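Local atomic coordinates of phosphotransferase system, mannose/fructose/N-acetylgalactosamine-specific component IIB (PDB entry 3LFJ), a protein that probably acts as the IIB component of a sugar phosphotransferase system, passing phosphate from a phosphohistidine protein on to an incoming sugar. Residues W22-A27 with K88-K93; V100-K105 with L118-L123; D108-V113 with L152-K157. All blocks are in the same frame, centred on the assembly; numbering follows the deposited sequence.

Interaction 1: W22-A27 with K88-K93; sequences WKIVFA and KEWSQK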
loop_
_atom_site.group_PDB
_atom_site.type_symbol
_atom_site.label_atom_id
_atom_site.label_comp_id
_atom_site.label_asym_id
_atom_site.label_seq_id
_atom_site.Cartn_x
_atom_site.Cartn_y
_atom_site.Cartn_z
ATOM N N TRP A 22 14.482 -6.643 2.996
ATOM C CA TRP A 22 13.274 -6.850 2.199
ATOM C C TRP A 22 13.508 -6.529 0.740
ATOM O O TRP A 22 14.132 -5.524 0.423
ATOM C CB TRP A 22 12.152 -5.916 2.647
ATOM C CG TRP A 22 11.669 -6.064 4.035
ATOM C CD1 TRP A 22 11.833 -7.136 4.853
ATOM C CD2 TRP A 22 10.880 -5.112 4.762
ATOM N NE1 TRP A 22 11.219 -6.904 6.059
ATOM C CE2 TRP A 22 10.625 -5.670 6.027
ATOM C CE3 TRP A 22 10.383 -3.835 4.469
ATOM C CZ2 TRP A 22 9.889 -4.995 7.006
ATOM C CZ3 TRP A 22 9.648 -3.173 5.439
ATOM C CH2 TRP A 22 9.412 -3.754 6.685
ATOM N N LYS A 23 12.964 -7.370 -0.138
ATOM C CA LYS A 23 12.762 -7.007 -1.534
ATOM C C LYS A 23 11.282 -6.670 -1.726
ATOM O O LYS A 23 10.410 -7.526 -1.526
ATOM C CB LYS A 23 13.110 -8.182 -2.436
ATOM C CG LYS A 23 13.005 -7.868 -3.919
ATOM C CD LYS A 23 13.219 -9.129 -4.740
ATOM C CE LYS A 23 13.144 -8.843 -6.231
ATOM N NZ LYS A 23 14.283 -7.993 -6.674
ATOM N N ILE A 24 11.013 -5.438 -2.124
ATOM C CA ILE A 24 9.631 -4.974 -2.202
ATOM C C ILE A 24 9.049 -5.383 -3.548
ATOM O O ILE A 24 9.454 -4.854 -4.588
ATOM C CB ILE A 24 9.582 -3.469 -2.044
ATOM C CG1 ILE A 24 10.206 -3.101 -0.700
ATOM C CG2 ILE A 24 8.125 -2.969 -2.135
ATOM C CD1 ILE A 24 10.763 -1.719 -0.670
ATOM N N VAL A 25 8.110 -6.328 -3.531
ATOM C CA VAL A 25 7.554 -6.822 -4.796
ATOM C C VAL A 25 6.310 -6.061 -5.240
ATOM O O VAL A 25 5.949 -6.099 -6.415
ATOM C CB VAL A 25 7.251 -8.334 -4.756
ATOM C CG1 VAL A 25 8.520 -9.113 -4.445
ATOM C CG2 VAL A 25 6.146 -8.663 -3.739
ATOM N N PHE A 26 5.663 -5.368 -4.303
ATOM C CA PHE A 26 4.455 -4.611 -4.605
ATOM C C PHE A 26 4.161 -3.724 -3.411
ATOM O O PHE A 26 4.653 -3.994 -2.311
ATOM C CB PHE A 26 3.270 -5.556 -4.829
ATOM C CG PHE A 26 2.192 -4.984 -5.708
ATOM C CD1 PHE A 26 2.409 -4.808 -7.072
ATOM C CD2 PHE A 26 0.959 -4.641 -5.179
ATOM C CE1 PHE A 26 1.421 -4.306 -7.891
ATOM C CE2 PHE A 26 -0.043 -4.137 -6.003
ATOM C CZ PHE A 26 0.198 -3.966 -7.356
ATOM N N ALA A 27 3.377 -2.676 -3.629
ATOM C CA ALA A 27 2.889 -1.841 -2.526
ATOM C C ALA A 27 1.471 -1.420 -2.837
ATOM O O ALA A 27 1.151 -1.058 -3.972
ATOM C CB ALA A 27 3.786 -0.634 -2.302
ATOM N N LYS A 88 13.745 0.733 9.961
ATOM C CA LYS A 88 14.893 0.110 10.616
ATOM C C LYS A 88 15.122 -1.311 10.093
ATOM O O LYS A 88 16.263 -1.700 9.819
ATOM C CB LYS A 88 14.722 0.109 12.132
ATOM C CG LYS A 88 15.857 -0.591 12.879
ATOM C CD LYS A 88 15.552 -0.673 14.371
ATOM N N GLU A 89 14.042 -2.070 9.928
ATOM C CA GLU A 89 14.145 -3.457 9.481
ATOM C C GLU A 89 14.653 -3.525 8.046
ATOM O O GLU A 89 15.556 -4.314 7.716
ATOM C CB GLU A 89 12.782 -4.148 9.607
ATOM C CG GLU A 89 12.774 -5.632 9.258
ATOM C CD GLU A 89 13.399 -6.498 10.331
ATOM O OE1 GLU A 89 13.737 -5.970 11.408
ATOM O OE2 GLU A 89 13.557 -7.716 10.097
ATOM N N TRP A 90 14.087 -2.688 7.188
ATOM C CA TRP A 90 14.462 -2.703 5.788
ATOM C C TRP A 90 15.935 -2.311 5.650
ATOM O O TRP A 90 16.632 -2.800 4.766
ATOM C CB TRP A 90 13.554 -1.786 4.951
ATOM C CG TRP A 90 14.123 -1.524 3.606
ATOM C CD1 TRP A 90 14.030 -2.326 2.504
ATOM C CD2 TRP A 90 14.913 -0.396 3.218
ATOM N NE1 TRP A 90 14.711 -1.758 1.454
ATOM C CE2 TRP A 90 15.261 -0.575 1.868
ATOM C CE3 TRP A 90 15.357 0.749 3.884
ATOM C CZ2 TRP A 90 16.035 0.345 1.169
ATOM C CZ3 TRP A 90 16.125 1.665 3.186
ATOM C CH2 TRP A 90 16.453 1.458 1.843
ATOM N N SER A 91 16.406 -1.448 6.539
ATOM C CA SER A 91 17.771 -0.935 6.437
ATOM C C SER A 91 18.822 -2.006 6.723
ATOM O O SER A 91 19.976 -1.865 6.320
ATOM C CB SER A 91 17.973 0.251 7.386
ATOM O OG SER A 91 18.172 -0.196 8.713
ATOM N N GLN A 92 18.432 -3.069 7.415
ATOM C CA GLN A 92 19.387 -4.111 7.792
ATOM C C GLN A 92 19.857 -4.894 6.575
ATOM O O GLN A 92 19.088 -5.137 5.653
ATOM C CB GLN A 92 18.760 -5.073 8.794
ATOM C CG GLN A 92 17.953 -4.419 9.903
ATOM C CD GLN A 92 18.805 -3.911 11.050
ATOM O OE1 GLN A 92 18.370 -3.907 12.204
ATOM N NE2 GLN A 92 20.023 -3.480 10.741
ATOM N N LYS A 93 21.068 -5.373 6.529
ATOM C CA LYS A 93 21.624 -6.128 5.413
ATOM C C LYS A 93 21.579 -7.629 5.686
ATOM O O LYS A 93 21.708 -8.067 6.833
ATOM C CB LYS A 93 23.063 -5.689 5.135
HETATM O O HOH W 1 15.090 -3.204 -1.205
HETATM O O HOH W 2 11.441 -8.786 8.195
#
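Trp22 meets Glu89 and Trp90 where strand 22-30, an inner strand of the largely parallel sheet of an alpha/beta fold, lies against the C-terminal end of helix 83-91. The tight part is the Trp22 indole. Its CE3 lies 3.8 Å from CB of Trp90, and its CZ2 is 3.7 Å from CG of Glu89, both approaches being oblique to the ring. With CG anti to the backbone N (chi1 -176°), Glu89 lays that methylene by the indole, and the bend at chi2 (75°) then directs the carboxylate. On the sheet side Phe81 meets the Trp22 ring edge-to-face and Val100 touches it. Putting an alanine at Trp22 would probably open a gap between strand and helix end, leaving the Glu89 and Trp90 methylenes without the surface they rest on. Packing thins beside it: CD1 of Ile24 comes no nearer than 4.5 Å to NE1 of Trp90, whose ring stacks with His20. Water joins the polar atoms instead. One molecule accepts from NE1 of Trp22 at 2.9 Å and donates to OE2 of Glu89; a second donates to the carbonyl O of Trp22 at 3.0 Å and, in the plane of the other indole, accepts from NE1 of Trp90 at 3.1 Å.

Interaction 2: V100-K105 with L118-L123; sequences VFLLFK and LPITTL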
loop_
_atom_site.group_PDB
_atom_site.type_symbol
_atom_site.label_atom_id
_atom_site.label_comp_id
_atom_site.label_asym_id
_atom_site.label_seq_id
_atom_site.Cartn_x
_atom_site.Cartn_y
_atom_site.Cartn_z
ATOM N N VAL A 100 8.550 -9.078 0.011
ATOM C CA VAL A 100 7.425 -8.493 0.758
ATOM C C VAL A 100 6.459 -7.683 -0.107
ATOM O O VAL A 100 6.860 -6.933 -1.009
ATOM C CB VAL A 100 7.896 -7.608 1.955
ATOM C CG1 VAL A 100 8.781 -8.410 2.905
ATOM C CG2 VAL A 100 8.608 -6.365 1.464
ATOM N N PHE A 101 5.176 -7.859 0.190
ATOM C CA PHE A 101 4.091 -7.101 -0.434
ATOM C C PHE A 101 3.700 -6.088 0.644
ATOM O O PHE A 101 3.192 -6.480 1.702
ATOM C CB PHE A 101 2.949 -8.073 -0.753
ATOM C CG PHE A 101 1.757 -7.462 -1.450
ATOM C CD1 PHE A 101 1.388 -7.885 -2.736
ATOM C CD2 PHE A 101 0.955 -6.526 -0.802
ATOM C CE1 PHE A 101 0.269 -7.364 -3.371
ATOM C CE2 PHE A 101 -0.156 -5.989 -1.448
ATOM C CZ PHE A 101 -0.508 -6.417 -2.729
ATOM N N LEU A 102 3.996 -4.811 0.412
ATOM C CA LEU A 102 3.685 -3.776 1.412
ATOM C C LEU A 102 2.226 -3.364 1.326
ATOM O O LEU A 102 1.701 -3.118 0.239
ATOM C CB LEU A 102 4.549 -2.544 1.202
ATOM C CG LEU A 102 6.060 -2.736 1.321
ATOM C CD1 LEU A 102 6.767 -1.417 1.109
ATOM C CD2 LEU A 102 6.401 -3.313 2.686
ATOM N N LEU A 103 1.585 -3.289 2.483
ATOM C CA LEU A 103 0.205 -2.858 2.569
ATOM C C LEU A 103 0.113 -1.686 3.546
ATOM O O LEU A 103 0.527 -1.800 4.700
ATOM C CB LEU A 103 -0.646 -4.047 3.023
ATOM C CG LEU A 103 -2.154 -3.848 3.069
ATOM C CD1 LEU A 103 -2.652 -3.366 1.717
ATOM C CD2 LEU A 103 -2.816 -5.175 3.446
ATOM N N PHE A 104 -0.400 -0.557 3.067
ATOM C CA PHE A 104 -0.602 0.639 3.911
ATOM C C PHE A 104 -2.072 0.909 4.054
ATOM O O PHE A 104 -2.850 0.633 3.157
ATOM C CB PHE A 104 0.028 1.891 3.254
ATOM C CG PHE A 104 1.479 1.772 3.004
ATOM C CD1 PHE A 104 2.384 2.145 3.982
ATOM C CD2 PHE A 104 1.962 1.269 1.789
ATOM C CE1 PHE A 104 3.765 2.036 3.760
ATOM C CE2 PHE A 104 3.342 1.156 1.567
ATOM C CZ PHE A 104 4.241 1.544 2.547
ATOM N N LYS A 105 -2.456 1.496 5.181
ATOM C CA LYS A 105 -3.823 1.941 5.359
ATOM C C LYS A 105 -4.112 3.262 4.624
ATOM O O LYS A 105 -5.244 3.517 4.216
ATOM C CB LYS A 105 -4.084 2.116 6.859
ATOM C CG LYS A 105 -5.534 2.250 7.257
ATOM C CD LYS A 105 -5.592 2.397 8.778
ATOM C CE LYS A 105 -7.026 2.477 9.266
ATOM N NZ LYS A 105 -7.017 2.648 10.769
ATOM N N LEU A 118 12.618 4.278 1.900
ATOM C CA LEU A 118 12.185 2.963 1.473
ATOM C C LEU A 118 11.740 3.030 0.008
ATOM O O LEU A 118 10.871 3.814 -0.359
ATOM C CB LEU A 118 11.100 2.415 2.412
ATOM C CG LEU A 118 11.011 0.889 2.411
ATOM C CD1 LEU A 118 10.540 0.323 3.743
ATOM C CD2 LEU A 118 10.088 0.468 1.292
ATOM N N PRO A 119 12.379 2.211 -0.841
ATOM C CA PRO A 119 12.139 2.327 -2.279
ATOM C C PRO A 119 10.900 1.570 -2.673
ATOM O O PRO A 119 10.823 0.353 -2.538
ATOM C CB PRO A 119 13.382 1.690 -2.895
ATOM C CG PRO A 119 13.816 0.678 -1.909
ATOM C CD PRO A 119 13.376 1.169 -0.534
ATOM N N ILE A 120 9.909 2.321 -3.110
ATOM C CA ILE A 120 8.708 1.741 -3.669
ATOM C C ILE A 120 8.636 2.129 -5.140
ATOM O O ILE A 120 8.740 3.308 -5.477
ATOM C CB ILE A 120 7.479 2.242 -2.918
ATOM C CG1 ILE A 120 7.532 1.740 -1.473
ATOM C CG2 ILE A 120 6.206 1.766 -3.609
ATOM C CD1 ILE A 120 6.343 2.186 -0.635
ATOM N N THR A 121 8.473 1.125 -5.994
ATOM C CA THR A 121 8.520 1.344 -7.444
ATOM C C THR A 121 7.125 1.413 -8.066
ATOM O O THR A 121 6.919 2.110 -9.063
ATOM C CB THR A 121 9.365 0.275 -8.170
ATOM O OG1 THR A 121 8.945 -1.053 -7.809
ATOM C CG2 THR A 121 10.841 0.446 -7.848
ATOM N N THR A 122 6.182 0.675 -7.482
ATOM C CA THR A 122 4.804 0.638 -7.954
ATOM C C THR A 122 3.900 0.787 -6.744
ATOM O O THR A 122 4.092 0.104 -5.733
ATOM C CB THR A 122 4.472 -0.699 -8.629
ATOM O OG1 THR A 122 5.285 -0.857 -9.795
ATOM C CG2 THR A 122 3.000 -0.759 -9.041
ATOM N N LEU A 123 2.912 1.664 -6.862
ATOM C CA LEU A 123 1.993 1.925 -5.769
ATOM C C LEU A 123 0.572 1.805 -6.284
ATOM O O LEU A 123 0.121 2.629 -7.091
ATOM C CB LEU A 123 2.244 3.308 -5.193
ATOM C CG LEU A 123 1.342 3.688 -4.008
ATOM C CD1 LEU A 123 1.528 2.729 -2.837
ATOM C CD2 LEU A 123 1.632 5.099 -3.576
#
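Leu102 and Ile120 have the nearest CA atoms of the two segments, yet these stand 9.0 Å apart, too far for strand neighbours; strand 22-30 runs between 98-104 and 122-127, and side chains alone make this contact. The segments belong to a beta-alpha-beta crossover, in which helix 107-115 joins two parallel strands and residues 118-121 lead back into the sheet. Ile120 is the hub on the returning side. Its CG1 sits anti to the carbonyl carbon (chi1 -65°) and the chain runs on extended, so CD1 reaches across to two partners. One is the Phe104 ring, approached obliquely and from the opposite direction, with CE2 and CZ equally distant from the methyl of Ile120 CD1 at 3.9 Å. The other is Leu102, whose CD1 is 4.0 Å from that same CD1 of Ile120. In the conformer given, CD2 of Leu118 also lies 3.8 Å from CD1 of Leu102, but Leu118 has an alternative placement, which makes this pair less certain. Ala27 touches Ile120, while Thr109 and Val113 of the helix border Phe104. Every group meeting here is hydrocarbon and buried, which implies cohesion through dispersion and exclusion of water, without the directional demands of a polar bond.

Interaction 3: D108-V113 with L152-K157; sequences DTCKRV and LELKTK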
loop_
_atom_site.group_PDB
_atom_site.type_symbol
_atom_site.label_atom_id
_atom_site.label_comp_id
_atom_site.label_asym_id
_atom_site.label_seq_id
_atom_site.Cartn_x
_atom_site.Cartn_y
_atom_site.Cartn_z
ATOM N N ASP A 108 -0.634 8.945 3.592
ATOM C CA ASP A 108 0.348 9.578 4.444
ATOM C C ASP A 108 1.414 8.630 4.988
ATOM O O ASP A 108 2.596 8.977 5.082
ATOM C CB ASP A 108 -0.313 10.298 5.602
ATOM C CG ASP A 108 0.683 11.114 6.384
ATOM O OD1 ASP A 108 0.935 10.803 7.566
ATOM O OD2 ASP A 108 1.277 12.047 5.787
ATOM N N THR A 109 1.007 7.422 5.373
ATOM C CA THR A 109 1.978 6.497 5.920
ATOM C C THR A 109 2.937 6.037 4.828
ATOM O O THR A 109 4.131 5.892 5.064
ATOM C CB THR A 109 1.286 5.312 6.615
ATOM O OG1 THR A 109 0.417 5.812 7.651
ATOM C CG2 THR A 109 2.311 4.375 7.236
ATOM N N CYS A 110 2.408 5.850 3.620
ATOM C CA CYS A 110 3.256 5.519 2.489
ATOM C C CYS A 110 4.263 6.652 2.227
ATOM O O CYS A 110 5.456 6.400 2.064
ATOM C CB CYS A 110 2.397 5.226 1.259
ATOM S SG CYS A 110 3.383 4.801 -0.191
ATOM N N LYS A 111 3.786 7.895 2.237
ATOM C CA LYS A 111 4.676 9.048 2.051
ATOM C C LYS A 111 5.778 9.074 3.106
ATOM O O LYS A 111 6.948 9.280 2.793
ATOM C CB LYS A 111 3.890 10.366 2.055
ATOM C CG LYS A 111 4.775 11.626 2.103
ATOM C CD LYS A 111 3.903 12.875 2.212
ATOM C CE LYS A 111 4.588 14.117 1.660
ATOM N NZ LYS A 111 5.891 14.409 2.295
ATOM N N ARG A 112 5.411 8.838 4.366
ATOM C CA ARG A 112 6.424 8.822 5.413
ATOM C C ARG A 112 7.524 7.786 5.171
ATOM O O ARG A 112 8.722 8.076 5.380
ATOM C CB ARG A 112 5.786 8.618 6.789
ATOM C CG ARG A 112 5.010 9.829 7.257
ATOM C CD ARG A 112 4.122 9.468 8.438
ATOM N NE ARG A 112 4.927 9.008 9.564
ATOM C CZ ARG A 112 4.456 8.229 10.537
ATOM N NH1 ARG A 112 3.194 7.824 10.484
ATOM N NH2 ARG A 112 5.252 7.858 11.541
ATOM N N VAL A 113 7.161 6.575 4.741
ATOM C CA VAL A 113 8.194 5.577 4.505
ATOM C C VAL A 113 9.015 5.879 3.262
ATOM O O VAL A 113 10.211 5.632 3.246
ATOM C CB VAL A 113 7.690 4.120 4.465
ATOM C CG1 VAL A 113 7.119 3.712 5.830
ATOM C CG2 VAL A 113 6.702 3.915 3.369
ATOM N N LEU A 152 1.094 12.758 -6.818
ATOM C CA LEU A 152 1.899 13.360 -7.878
ATOM C C LEU A 152 3.310 13.663 -7.395
ATOM O O LEU A 152 4.284 13.470 -8.129
ATOM C CB LEU A 152 1.228 14.628 -8.392
ATOM C CG LEU A 152 0.003 14.352 -9.268
ATOM C CD1 LEU A 152 -0.747 15.626 -9.603
ATOM C CD2 LEU A 152 0.420 13.621 -10.537
ATOM N N GLU A 153 3.419 14.136 -6.158
ATOM C CA GLU A 153 4.718 14.437 -5.575
ATOM C C GLU A 153 5.558 13.170 -5.389
ATOM O O GLU A 153 6.771 13.181 -5.621
ATOM C CB GLU A 153 4.542 15.201 -4.261
ATOM C CG GLU A 153 5.816 15.462 -3.501
ATOM C CD GLU A 153 5.566 16.216 -2.206
ATOM O OE1 GLU A 153 4.578 15.901 -1.506
ATOM O OE2 GLU A 153 6.366 17.122 -1.888
ATOM N N LEU A 154 4.928 12.070 -4.983
ATOM C CA LEU A 154 5.654 10.810 -4.887
ATOM C C LEU A 154 6.164 10.355 -6.261
ATOM O O LEU A 154 7.298 9.888 -6.385
ATOM C CB LEU A 154 4.782 9.724 -4.259
ATOM C CG LEU A 154 4.377 9.906 -2.798
ATOM C CD1 LEU A 154 3.596 8.674 -2.381
ATOM C CD2 LEU A 154 5.571 10.103 -1.891
ATOM N N LYS A 155 5.320 10.486 -7.285
ATOM C CA LYS A 155 5.712 10.157 -8.656
ATOM C C LYS A 155 6.900 11.015 -9.107
ATOM O O LYS A 155 7.877 10.502 -9.648
ATOM C CB LYS A 155 4.525 10.348 -9.604
ATOM C CG LYS A 155 4.871 10.187 -11.092
ATOM N N THR A 156 6.813 12.315 -8.865
ATOM C CA THR A 156 7.873 13.233 -9.279
ATOM C C THR A 156 9.198 12.968 -8.566
ATOM O O THR A 156 10.253 12.910 -9.200
ATOM C CB THR A 156 7.452 14.698 -9.067
ATOM O OG1 THR A 156 6.269 14.965 -9.829
ATOM C CG2 THR A 156 8.561 15.661 -9.517
ATOM N N LYS A 157 9.141 12.798 -7.247
ATOM C CA LYS A 157 10.347 12.636 -6.447
ATOM C C LYS A 157 10.974 11.259 -6.559
ATOM O O LYS A 157 12.196 11.131 -6.536
ATOM C CB LYS A 157 10.063 12.902 -4.958
ATOM C CG LYS A 157 9.685 14.322 -4.602
ATOM C CD LYS A 157 9.617 14.476 -3.085
ATOM C CE LYS A 157 9.245 15.893 -2.687
ATOM N NZ LYS A 157 9.091 16.015 -1.210
#
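Leu154 and Glu153 of helix 145-158 face Lys111 and Cys110 of helix 107-115, and the contact divides into an apolar and a polar half. In the apolar half Leu154 branches toward the other helix: its CD2 is 4.2 Å from CA of Lys111, against the backbone itself, and its CD1 lies loosely by SG of Cys110, 4.5 Å away. In the polar half the carboxylate of Glu153 touches the lysine's chain, with OE1 lying 3.6 Å from CE of Lys111. The ammonium is not the partner: NZ of Lys111 stays 4.3 Å from OE1 of Glu153, beyond a salt bridge, because the chain turns at its last torsion (chi4 -57°). Each charge is instead paired four residues along its own helix. Lys111 forms a salt bridge with Asp115, and NZ of Lys157 binds OE2 of Glu153 at 3.0 Å, coming from above the carboxylate plane, 59° out of it. These pairings probably ease the closeness of the two lysine ammonium groups and hold the carboxylate near the interface. Farther out, Phe104 of strand 98-104 and Ile120 of the loop after helix 107-115 touch Cys110, and Val160, in the loop after helix 145-158, touches Leu154. The helix axes run nearly parallel, 22° apart with a closest approach of 11.3 Å, as expected of neighbouring helices that each lead into a parallel strand in the sheet of an open alpha/beta fold.

From the N terminus, strand 22-30 opens interaction 1, which closes about sixty residues later at the end of helix 83-91. The chain then enters strand 98-104, opening interaction 2, and helix 107-115 opens interaction 3 before residues 118-123 close interaction 2; helix 145-158 finally closes interaction 3. Interaction 1 is therefore in series with the others, while interactions 2 and 3 cross. Interactions 1 and 2 share the sheet, where N of Val25 probably bonds to O of Val100 at 2.9 Å. Interactions 2 and 3 adjoin through the crossover helix and its exit. Interactions 1 and 3 do not touch, their centres being about 17 Å apart.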